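Local coordinates for thioredoxin domain-containing protein (Vibrio parahaemolyticus, PDB 2R5S) that is of unknown function, here seen as its tetratricopeptide-repeat part; the full protein also carries a thioredoxin domain and may reduce protein disulfides, at residues 9-13 with 25-29; 87-91 with 120-124; 111-115 with 127-131; 132-136 with 170-174. The contacts are given in a common frame with arbitrary orientation. Numbering follows the deposited sequence.

Contact 1. Residues 9-13 with 25-29; sequences LLKQV and ALNVI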
loop_
_atom_site.group_PDB
_atom_site.type_symbol
_atom_site.label_atom_id
_atom_site.label_comp_id
_atom_site.label_asym_id
_atom_site.label_seq_id
_atom_site.Cartn_x
_atom_site.Cartn_y
_atom_site.Cartn_z
ATOM N N LEU A 9 24.041 7.125 -6.816
ATOM C CA LEU A 9 22.680 6.611 -6.656
ATOM C C LEU A 9 22.428 6.138 -5.239
ATOM O O LEU A 9 21.424 6.500 -4.633
ATOM C CB LEU A 9 22.392 5.469 -7.644
ATOM C CG LEU A 9 22.127 5.878 -9.088
ATOM C CD1 LEU A 9 21.748 4.655 -9.893
ATOM C CD2 LEU A 9 21.026 6.960 -9.180
ATOM N N LEU A 10 23.356 5.329 -4.724
ATOM C CA LEU A 10 23.272 4.816 -3.357
ATOM C C LEU A 10 23.230 5.923 -2.331
ATOM O O LEU A 10 22.586 5.747 -1.308
ATOM C CB LEU A 10 24.417 3.846 -3.030
ATOM C CG LEU A 10 24.276 2.403 -3.522
ATOM C CD1 LEU A 10 25.356 1.519 -2.931
ATOM C CD2 LEU A 10 22.958 1.868 -3.104
ATOM N N LYS A 11 23.906 7.050 -2.585
ATOM C CA LYS A 11 23.811 8.217 -1.670
ATOM C C LYS A 11 22.540 9.012 -1.905
ATOM O O LYS A 11 22.017 9.635 -0.993
ATOM C CB LYS A 11 25.049 9.150 -1.710
ATOM C CG LYS A 11 25.264 9.876 -0.365
ATOM C CD LYS A 11 26.630 10.638 -0.244
ATOM C CE LYS A 11 26.569 11.732 0.835
ATOM N NZ LYS A 11 27.864 12.042 1.557
ATOM N N GLN A 12 22.046 8.975 -3.137
ATOM C CA GLN A 12 20.685 9.449 -3.435
ATOM C C GLN A 12 19.669 8.690 -2.585
ATOM O O GLN A 12 18.902 9.328 -1.881
ATOM C CB GLN A 12 20.348 9.362 -4.935
ATOM C CG GLN A 12 20.412 10.660 -5.670
ATOM C CD GLN A 12 19.122 11.465 -5.509
ATOM O OE1 GLN A 12 19.061 12.429 -4.718
ATOM N NE2 GLN A 12 18.073 11.073 -6.260
ATOM N N VAL A 13 19.682 7.348 -2.611
ATOM C CA VAL A 13 18.777 6.555 -1.724
ATOM C C VAL A 13 18.931 6.986 -0.276
ATOM O O VAL A 13 17.956 7.325 0.412
ATOM C CB VAL A 13 19.027 5.039 -1.760
ATOM C CG1 VAL A 13 18.093 4.334 -0.798
ATOM C CG2 VAL A 13 18.801 4.496 -3.142
ATOM N N ALA A 25 12.932 7.195 -3.073
ATOM C CA ALA A 25 13.919 6.189 -2.716
ATOM C C ALA A 25 13.684 4.822 -3.382
ATOM O O ALA A 25 14.636 4.180 -3.827
ATOM C CB ALA A 25 14.006 6.059 -1.186
ATOM N N LEU A 26 12.432 4.360 -3.437
ATOM C CA LEU A 26 12.078 3.063 -4.106
ATOM C C LEU A 26 12.246 3.149 -5.606
ATOM O O LEU A 26 12.633 2.181 -6.297
ATOM C CB LEU A 26 10.607 2.706 -3.843
ATOM C CG LEU A 26 10.289 1.776 -2.673
ATOM C CD1 LEU A 26 8.797 1.960 -2.225
ATOM C CD2 LEU A 26 10.577 0.353 -3.033
ATOM N N ASN A 27 11.953 4.328 -6.116
ATOM C CA ASN A 27 12.239 4.593 -7.512
ATOM C C ASN A 27 13.736 4.560 -7.883
ATOM O O ASN A 27 14.123 3.972 -8.916
ATOM C CB ASN A 27 11.615 5.888 -7.940
ATOM C CG ASN A 27 11.812 6.154 -9.409
ATOM O OD1 ASN A 27 12.600 7.020 -9.787
ATOM N ND2 ASN A 27 11.091 5.425 -10.246
ATOM N N VAL A 28 14.585 5.140 -7.026
ATOM C CA VAL A 28 16.026 5.106 -7.326
ATOM C C VAL A 28 16.590 3.677 -7.195
ATOM O O VAL A 28 17.481 3.263 -7.953
ATOM C CB VAL A 28 16.779 6.089 -6.460
ATOM C CG1 VAL A 28 18.246 5.949 -6.674
ATOM C CG2 VAL A 28 16.296 7.567 -6.760
ATOM N N ILE A 29 16.076 2.956 -6.203
ATOM C CA ILE A 29 16.425 1.553 -5.975
ATOM C C ILE A 29 16.165 0.720 -7.203
ATOM O O ILE A 29 17.014 -0.108 -7.592
ATOM C CB ILE A 29 15.612 0.920 -4.829
ATOM C CG1 ILE A 29 15.974 1.599 -3.508
ATOM C CG2 ILE A 29 15.877 -0.613 -4.705
ATOM C CD1 ILE A 29 17.425 1.631 -3.266
#
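The two helices of a tetratricopeptide-type (TPR-like) hairpin pack antiparallel here, and this one shows how such a pair is held together mainly by apolar side chains. Over these short segments the axes approach to 9.3 Å at 159°, and no hydrogen bond crosses between them. Leu-9 begins the interface: its CD2 lies 3.9 Å from CG1 of Val-28, and that Val-28 CG1 is also 3.8 Å from the carbonyl O of Leu-9, an oxygen already taken by N of Val-13 at 2.8 Å within the helix turn. Leu-10 turns its CA-to-CB bond from the partner segment and packs instead on Leu-32 and Leu-36, which follow the hairpin. Gln-12 contributes at the exposed margin, where its amide NE2 rests 4.0 Å from CG2 of Val-28, a van der Waals contact. Val-13 then fills the centre, among Ala-25, Val-28 and Ile-29, and its CA stands 5.0 Å from CA of Ala-25, the tightest backbone approach. Helix 40-52 packs on helix 22-30 as well, Cys-49 touching Ala-25 and Leu-26, and Val-42 touching Ile-29. A bound MES molecule, probably from the crystallisation liquor, comes to about 4 Å from the Val-13 side chain. With its chi1 at t, Val-13 sets CG2 3.9 Å from CG1 of Val-28.

Contact 2. Residues 87-91 with 120-124; sequences QAAES and QVGRD. With EDO (1,2-ethanediol), chain E.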
loop_
_atom_site.group_PDB
_atom_site.type_symbol
_atom_site.label_atom_id
_atom_site.label_comp_id
_atom_site.label_asym_id
_atom_site.label_seq_id
_atom_site.Cartn_x
_atom_site.Cartn_y
_atom_site.Cartn_z
ATOM N N GLN A 87 -1.596 -7.434 12.573
ATOM C CA GLN A 87 -2.593 -7.654 13.612
ATOM C C GLN A 87 -3.651 -6.553 13.566
ATOM O O GLN A 87 -4.836 -6.821 13.708
ATOM C CB GLN A 87 -1.984 -7.724 15.015
ATOM C CG GLN A 87 -0.800 -8.622 15.132
ATOM C CD GLN A 87 -0.449 -9.041 16.573
ATOM O OE1 GLN A 87 -0.731 -8.339 17.582
ATOM N NE2 GLN A 87 0.213 -10.188 16.664
ATOM N N ALA A 88 -3.219 -5.317 13.331
ATOM C CA ALA A 88 -4.138 -4.175 13.318
ATOM C C ALA A 88 -5.150 -4.215 12.171
ATOM O O ALA A 88 -6.172 -3.528 12.218
ATOM C CB ALA A 88 -3.366 -2.852 13.333
ATOM N N ALA A 89 -4.860 -5.030 11.159
ATOM C CA ALA A 89 -5.681 -5.144 9.955
ATOM C C ALA A 89 -6.880 -6.105 10.130
ATOM O O ALA A 89 -7.792 -6.094 9.322
ATOM C CB ALA A 89 -4.816 -5.559 8.764
ATOM N N GLU A 90 -6.890 -6.920 11.174
ATOM C CA GLU A 90 -8.099 -7.685 11.533
ATOM C C GLU A 90 -8.669 -7.219 12.875
ATOM O O GLU A 90 -8.509 -7.883 13.887
ATOM C CB GLU A 90 -7.817 -9.200 11.636
ATOM C CG GLU A 90 -8.335 -10.063 10.486
ATOM C CD GLU A 90 -7.193 -10.658 9.670
ATOM O OE1 GLU A 90 -6.667 -9.937 8.784
ATOM O OE2 GLU A 90 -6.814 -11.838 9.939
ATOM N N SER A 91 -9.344 -6.076 12.877
ATOM C CA SER A 91 -9.993 -5.579 14.095
ATOM C C SER A 91 -11.479 -6.021 14.255
ATOM O O SER A 91 -12.133 -6.408 13.256
ATOM C CB SER A 91 -9.840 -4.065 14.170
ATOM O OG SER A 91 -10.584 -3.437 13.171
ATOM N N GLN A 120 -7.142 2.657 6.278
ATOM C CA GLN A 120 -6.438 3.129 7.437
ATOM C C GLN A 120 -5.495 2.084 7.982
ATOM O O GLN A 120 -4.579 2.422 8.695
ATOM C CB GLN A 120 -7.407 3.694 8.490
ATOM C CG GLN A 120 -8.220 4.827 7.865
ATOM C CD GLN A 120 -8.591 6.000 8.789
ATOM O OE1 GLN A 120 -8.888 5.831 9.986
ATOM N NE2 GLN A 120 -8.668 7.203 8.184
ATOM N N VAL A 121 -5.726 0.815 7.635
ATOM C CA VAL A 121 -4.856 -0.292 8.088
ATOM C C VAL A 121 -4.068 -0.957 6.913
ATOM O O VAL A 121 -3.511 -2.061 7.070
ATOM C CB VAL A 121 -5.641 -1.368 8.853
ATOM C CG1 VAL A 121 -6.223 -0.836 10.165
ATOM C CG2 VAL A 121 -6.705 -1.994 7.966
ATOM N N GLY A 122 -4.020 -0.298 5.747
ATOM C CA GLY A 122 -3.207 -0.803 4.649
ATOM C C GLY A 122 -3.899 -1.934 3.928
ATOM O O GLY A 122 -3.265 -2.647 3.169
ATOM N N ARG A 123 -5.206 -2.101 4.143
ATOM C CA ARG A 123 -5.991 -3.061 3.355
ATOM C C ARG A 123 -6.533 -2.375 2.076
ATOM O O ARG A 123 -7.740 -2.384 1.811
ATOM C CB ARG A 123 -7.096 -3.725 4.217
ATOM C CG ARG A 123 -6.549 -4.807 5.095
ATOM C CD ARG A 123 -7.588 -5.286 6.074
ATOM N NE ARG A 123 -8.558 -6.188 5.430
ATOM C CZ ARG A 123 -9.462 -6.885 6.100
ATOM N NH1 ARG A 123 -10.294 -7.660 5.436
ATOM N NH2 ARG A 123 -9.529 -6.798 7.426
ATOM N N ASP A 124 -5.612 -1.791 1.287
ATOM C CA ASP A 124 -5.986 -0.890 0.204
ATOM C C ASP A 124 -6.431 -1.596 -1.010
ATOM O O ASP A 124 -7.221 -1.051 -1.722
ATOM C CB ASP A 124 -4.862 0.065 -0.166
ATOM C CG ASP A 124 -4.432 0.905 1.005
ATOM O OD1 ASP A 124 -5.310 1.557 1.616
ATOM O OD2 ASP A 124 -3.224 0.884 1.331
HETATM C C1 EDO E . -1.855 -0.620 10.551
HETATM O O1 EDO E . -2.436 -1.832 9.992
HETATM C C2 EDO E . -2.845 0.020 11.518
HETATM O O2 EDO E . -2.827 1.448 11.472
#
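A well-placed arginine can tie together successive elements of a helical repeat by spending each guanidinium nitrogen on a different partner. Arg-123, at the N-cap position of helix 124-135, is such a residue. Its NH2 donates to the carbonyl O of Ala-89 at 2.7 Å, an acceptor at the edge of the guanidinium near its plane, in the turn that follows helix 73-88. NE forms a salt bridge with Glu-126 and NH1 another with Glu-98 of helix 92-103. Glu-90 adds charge but no bond: its OE1 stays 4.5 Å from NH2 of Arg-123, well out of the guanidinium plane. Beside this polar link, Ala-89 CB packs 4.1 Å from Val-121 CG2, and the carbonyl O of Ala-88 lies 3.4 Å from Val-121 CG1. Gly-122, at positive phi, is the C-prime residue of a Schellman motif closing helix 108-120, while Ser-91 OG caps N of Leu-94 at the start of helix 92-103. A 1,2-ethanediol, probably from the crystallisation liquor, lies beside the contact, its C2 3.4 Å from Ala-88 CB; its O2 makes a weak 3.4 Å hydrogen bond to Gln-120 O, and the molecule also bonds to His-85 O. With two carboxylates and one carbonyl sharing the guanidinium, this surface contact joins an interhelical turn to the loop of the next TPR hairpin through a directional hydrogen bond set beside a small apolar patch of Ala-89 and Val-121.

Contact 3. Residues 111-115 with 127-131; sequences ACELA and ALELL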
loop_
_atom_site.group_PDB
_atom_site.type_symbol
_atom_site.label_atom_id
_atom_site.label_comp_id
_atom_site.label_asym_id
_atom_site.label_seq_id
_atom_site.Cartn_x
_atom_site.Cartn_y
_atom_site.Cartn_z
ATOM N N ALA A 111 -20.118 1.564 2.395
ATOM C CA ALA A 111 -19.034 1.049 1.593
ATOM C C ALA A 111 -17.891 2.028 1.616
ATOM O O ALA A 111 -16.753 1.627 1.871
ATOM C CB ALA A 111 -19.488 0.691 0.194
ATOM N N CYS A 112 -18.203 3.312 1.450
ATOM C CA CYS A 112 -17.225 4.393 1.580
ATOM C C CYS A 112 -16.502 4.344 2.907
ATOM O O CYS A 112 -15.288 4.455 2.948
ATOM C CB CYS A 112 -17.882 5.758 1.316
ATOM S SG CYS A 112 -18.254 5.980 -0.491
ATOM N N GLU A 113 -17.242 4.162 3.992
ATOM C CA GLU A 113 -16.675 4.064 5.386
ATOM C C GLU A 113 -15.831 2.748 5.547
ATOM O O GLU A 113 -14.712 2.761 6.043
ATOM C CB GLU A 113 -17.794 3.958 6.369
ATOM C CG GLU A 113 -18.879 4.992 6.337
ATOM C CD GLU A 113 -19.811 4.832 7.571
ATOM O OE1 GLU A 113 -21.038 5.023 7.423
ATOM O OE2 GLU A 113 -19.308 4.466 8.685
ATOM N N LEU A 114 -16.382 1.613 5.129
ATOM C CA LEU A 114 -15.577 0.379 5.139
ATOM C C LEU A 114 -14.202 0.646 4.434
ATOM O O LEU A 114 -13.100 0.462 5.034
ATOM C CB LEU A 114 -16.347 -0.792 4.494
ATOM C CG LEU A 114 -15.551 -2.081 4.492
ATOM C CD1 LEU A 114 -14.935 -2.233 5.891
ATOM C CD2 LEU A 114 -16.376 -3.302 4.145
ATOM N N ALA A 115 -14.270 1.214 3.223
ATOM C CA ALA A 115 -13.107 1.468 2.427
ATOM C C ALA A 115 -12.111 2.361 3.113
ATOM O O ALA A 115 -10.925 2.052 3.043
ATOM C CB ALA A 115 -13.507 1.982 1.012
ATOM N N ALA A 127 -10.066 -2.162 -0.048
ATOM C CA ALA A 127 -10.668 -0.838 -0.118
ATOM C C ALA A 127 -11.038 -0.468 -1.591
ATOM O O ALA A 127 -12.180 -0.160 -1.889
ATOM C CB ALA A 127 -9.696 0.172 0.391
ATOM N N LEU A 128 -10.064 -0.492 -2.499
ATOM C CA LEU A 128 -10.261 -0.035 -3.863
ATOM C C LEU A 128 -11.088 -1.043 -4.621
ATOM O O LEU A 128 -11.777 -0.680 -5.580
ATOM C CB LEU A 128 -8.913 0.152 -4.569
ATOM C CG LEU A 128 -8.089 1.350 -4.084
ATOM C CD1 LEU A 128 -6.581 1.241 -4.357
ATOM C CD2 LEU A 128 -8.657 2.724 -4.559
ATOM N N GLU A 129 -11.019 -2.322 -4.257
ATOM C CA GLU A 129 -11.828 -3.323 -5.039
ATOM C C GLU A 129 -13.283 -3.149 -4.587
ATOM O O GLU A 129 -14.201 -3.098 -5.391
ATOM C CB GLU A 129 -11.396 -4.742 -4.759
ATOM C CG GLU A 129 -12.371 -5.822 -5.303
ATOM C CD GLU A 129 -12.058 -6.272 -6.703
ATOM O OE1 GLU A 129 -11.211 -5.619 -7.372
ATOM O OE2 GLU A 129 -12.662 -7.281 -7.180
ATOM N N LEU A 130 -13.499 -2.991 -3.276
ATOM C CA LEU A 130 -14.842 -2.657 -2.800
ATOM C C LEU A 130 -15.487 -1.552 -3.667
ATOM O O LEU A 130 -16.571 -1.734 -4.233
ATOM C CB LEU A 130 -14.799 -2.166 -1.338
ATOM C CG LEU A 130 -16.152 -2.408 -0.692
ATOM C CD1 LEU A 130 -16.562 -3.925 -0.597
ATOM C CD2 LEU A 130 -16.183 -1.722 0.676
ATOM N N LEU A 131 -14.808 -0.418 -3.766
ATOM C CA LEU A 131 -15.336 0.757 -4.458
ATOM C C LEU A 131 -15.466 0.498 -5.960
ATOM O O LEU A 131 -16.426 0.948 -6.608
ATOM C CB LEU A 131 -14.420 1.947 -4.170
ATOM C CG LEU A 131 -14.812 2.776 -2.896
ATOM C CD1 LEU A 131 -15.532 1.932 -1.854
ATOM C CD2 LEU A 131 -13.721 3.645 -2.204
#
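Antiparallel helix pairs approach closely where small residues face each other, and the helix hairpin of this TPR repeat illustrates the rule. The axes of 111-115 and 127-131 come to 9.1 Å at 165°. Ala-115, the residue most covered by the partner, is the pivot: its CA lies 4.2 Å from CA of Ala-127, its CB is 4.3 Å from Ala-127 CB, and its carbonyl O is 3.5 Å from that same CB. This pairing is consistent with the small residues that the TPR consensus has where its two helices approach most closely. Leu-130 comes next in burial and works one turn away, sending CD2 to within 3.6 Å of the carbonyl O of Ala-111, 4.1 Å of Ala-111 CB and 3.8 Å of Leu-114 CD2. Leu-101 of helix 92-103 closes over this side, touching Ala-111, Leu-114 and Leu-130. Leu-131 supplies the other flank, where Thr-149 and Phe-150 of helix 145-157 pack against it, so the pair is sandwiched by the helices before and after it. No hydrogen bond spans the two segments. The tightest carbon contact joins CD1 of Leu-131 to CB of Ala-115 at 3.5 Å.

Contact 4. Residues 132-136 with 170-174; sequences WNILK and QLYSI
Both segments are helical at their start and run in the same sense, Trp-132 opposite Leu-171 (CA to CA 7.6 Å) and Lys-136 opposite Ile-174 (7.2 Å). Helix 124-135 ends before Lys-136, whose N bonds to O of Trp-132 at 3.1 Å. This is the side-by-side packing of second helices from successive TPR hairpins, with helix 145-157 between them in sequence. Trp-132 (chi1 t, chi2 -112°) points CA-to-CB toward 170-174, with CZ3 3.5 Å from Leu-171 N. Gln-170 (chi1 m, chi2 t) covers one indole face: its NE2 sits 3.4 Å from Trp-132 CE2 and its CB makes a CH-pi contact, 3.9 Å from the six-membered-ring centroid; OE1 bonds to Lys-166. Leu-135 (m, t) meets Leu-171 (t, p), CD1 to CD1 4.3 Å, backed by Phe-150 and Met-151 of helix 145-157. Ser-173 OG donates to Gln-170 O at 2.5 Å. Ile-174 (chi1 p, chi2 t) brings CD1 3.8 Å from CA of Lys-136 and 3.5 Å from CH2 of Trp-132.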
loop_
_atom_site.group_PDB
_atom_site.type_symbol
_atom_site.label_atom_id
_atom_site.label_comp_id
_atom_site.label_asym_id
_atom_site.label_seq_id
_atom_site.Cartn_x
_atom_site.Cartn_y
_atom_site.Cartn_z
ATOM N N TRP A 132 -14.494 -0.222 -6.516
ATOM C CA TRP A 132 -14.387 -0.427 -7.925
ATOM C C TRP A 132 -15.657 -1.139 -8.344
ATOM O O TRP A 132 -16.202 -0.874 -9.400
ATOM C CB TRP A 132 -13.181 -1.319 -8.285
ATOM C CG TRP A 132 -13.268 -1.814 -9.765
ATOM C CD1 TRP A 132 -13.483 -3.112 -10.232
ATOM C CD2 TRP A 132 -13.173 -0.992 -10.930
ATOM N NE1 TRP A 132 -13.533 -3.105 -11.603
ATOM C CE2 TRP A 132 -13.336 -1.818 -12.047
ATOM C CE3 TRP A 132 -12.962 0.381 -11.131
ATOM C CZ2 TRP A 132 -13.309 -1.316 -13.332
ATOM C CZ3 TRP A 132 -12.932 0.864 -12.415
ATOM C CH2 TRP A 132 -13.109 0.043 -13.485
ATOM N N ASN A 133 -16.105 -2.071 -7.503
ATOM C CA ASN A 133 -17.282 -2.896 -7.777
ATOM C C ASN A 133 -18.578 -2.068 -7.881
ATOM O O ASN A 133 -19.517 -2.457 -8.547
ATOM C CB ASN A 133 -17.392 -3.982 -6.714
ATOM C CG ASN A 133 -16.654 -5.267 -7.108
ATOM O OD1 ASN A 133 -16.344 -5.496 -8.277
ATOM N ND2 ASN A 133 -16.346 -6.086 -6.125
ATOM N N ILE A 134 -18.605 -0.907 -7.222
ATOM C CA ILE A 134 -19.748 0.003 -7.300
ATOM C C ILE A 134 -19.597 0.895 -8.559
ATOM O O ILE A 134 -20.528 1.071 -9.335
ATOM C CB ILE A 134 -19.812 0.825 -6.014
ATOM C CG1 ILE A 134 -20.169 -0.078 -4.837
ATOM C CG2 ILE A 134 -20.795 2.006 -6.107
ATOM C CD1 ILE A 134 -20.012 0.562 -3.569
ATOM N N LEU A 135 -18.388 1.404 -8.782
ATOM C CA LEU A 135 -18.122 2.418 -9.799
ATOM C C LEU A 135 -18.295 1.947 -11.206
ATOM O O LEU A 135 -18.681 2.725 -12.089
ATOM C CB LEU A 135 -16.737 3.071 -9.617
ATOM C CG LEU A 135 -16.375 3.859 -8.339
ATOM C CD1 LEU A 135 -14.870 4.110 -8.309
ATOM C CD2 LEU A 135 -17.063 5.176 -8.150
ATOM N N LYS A 136 -17.977 0.691 -11.449
ATOM C CA LYS A 136 -18.145 0.147 -12.796
ATOM C C LYS A 136 -19.593 -0.237 -13.125
ATOM O O LYS A 136 -19.900 -0.736 -14.236
ATOM C CB LYS A 136 -17.267 -1.081 -12.942
ATOM C CG LYS A 136 -17.837 -2.339 -12.402
ATOM C CD LYS A 136 -16.774 -3.405 -12.480
ATOM C CE LYS A 136 -17.227 -4.638 -11.785
ATOM N NZ LYS A 136 -16.350 -5.751 -12.229
ATOM N N GLN A 170 -7.700 1.183 -14.104
ATOM C CA GLN A 170 -9.046 0.684 -14.110
ATOM C C GLN A 170 -10.035 1.803 -14.271
ATOM O O GLN A 170 -10.688 1.908 -15.319
ATOM C CB GLN A 170 -9.333 -0.216 -12.894
ATOM C CG GLN A 170 -8.862 -1.624 -13.272
ATOM C CD GLN A 170 -9.071 -2.721 -12.269
ATOM O OE1 GLN A 170 -8.331 -3.679 -12.302
ATOM N NE2 GLN A 170 -10.071 -2.622 -11.428
ATOM N N LEU A 171 -10.091 2.680 -13.269
ATOM C CA LEU A 171 -10.972 3.842 -13.274
ATOM C C LEU A 171 -10.837 4.663 -14.545
ATOM O O LEU A 171 -11.815 5.038 -15.149
ATOM C CB LEU A 171 -10.694 4.737 -12.018
ATOM C CG LEU A 171 -11.490 6.071 -12.044
ATOM C CD1 LEU A 171 -12.946 5.643 -11.824
ATOM C CD2 LEU A 171 -11.116 7.118 -11.032
ATOM N N TYR A 172 -9.625 4.925 -14.984
ATOM C CA TYR A 172 -9.445 5.769 -16.154
ATOM C C TYR A 172 -10.125 5.144 -17.346
ATOM O O TYR A 172 -10.624 5.886 -18.223
ATOM C CB TYR A 172 -7.958 5.945 -16.474
ATOM C CG TYR A 172 -7.644 6.891 -17.623
ATOM C CD1 TYR A 172 -7.566 8.282 -17.411
ATOM C CD2 TYR A 172 -7.403 6.421 -18.893
ATOM C CE1 TYR A 172 -7.277 9.151 -18.416
ATOM C CE2 TYR A 172 -7.150 7.312 -19.944
ATOM C CZ TYR A 172 -7.082 8.676 -19.678
ATOM O OH TYR A 172 -6.782 9.559 -20.672
ATOM N N SER A 173 -10.082 3.792 -17.444
ATOM C CA SER A 173 -10.529 3.079 -18.710
ATOM C C SER A 173 -12.037 3.143 -18.930
ATOM O O SER A 173 -12.514 2.904 -20.039
ATOM C CB SER A 173 -10.100 1.581 -18.731
ATOM O OG SER A 173 -10.672 0.877 -17.641
ATOM N N ILE A 174 -12.770 3.483 -17.863
ATOM C CA ILE A 174 -14.215 3.504 -17.859
ATOM C C ILE A 174 -14.772 4.935 -17.686
ATOM O O ILE A 174 -15.946 5.127 -17.804
ATOM C CB ILE A 174 -14.849 2.478 -16.806
ATOM C CG1 ILE A 174 -14.491 2.833 -15.399
ATOM C CG2 ILE A 174 -14.391 0.979 -17.079
ATOM C CD1 ILE A 174 -15.510 2.412 -14.450
#

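How the contacts relate
Repeat proteins build extended shapes from local contacts chained in sequence, and these four sample that chain. Contacts 2, 3 and 4 share one TPR region. Contacts 2 and 3 alternate along the chain with centres 13 Å apart, the loop 120-124 of contact 2 connecting the two helices paired in contact 3. Contacts 3 and 4, also 13 Å apart, both use helix 124-135 and touch where Ala-111 CB meets Ile-134 CD1 at 3.8 Å. Contact 1 closes before the others open, 28 Å from contact 2 and 33 Å from contacts 3 and 4 between centres. MES and 1,2-ethanediol beside contacts 1 and 2 are probably crystallisation additives; no active site is identified.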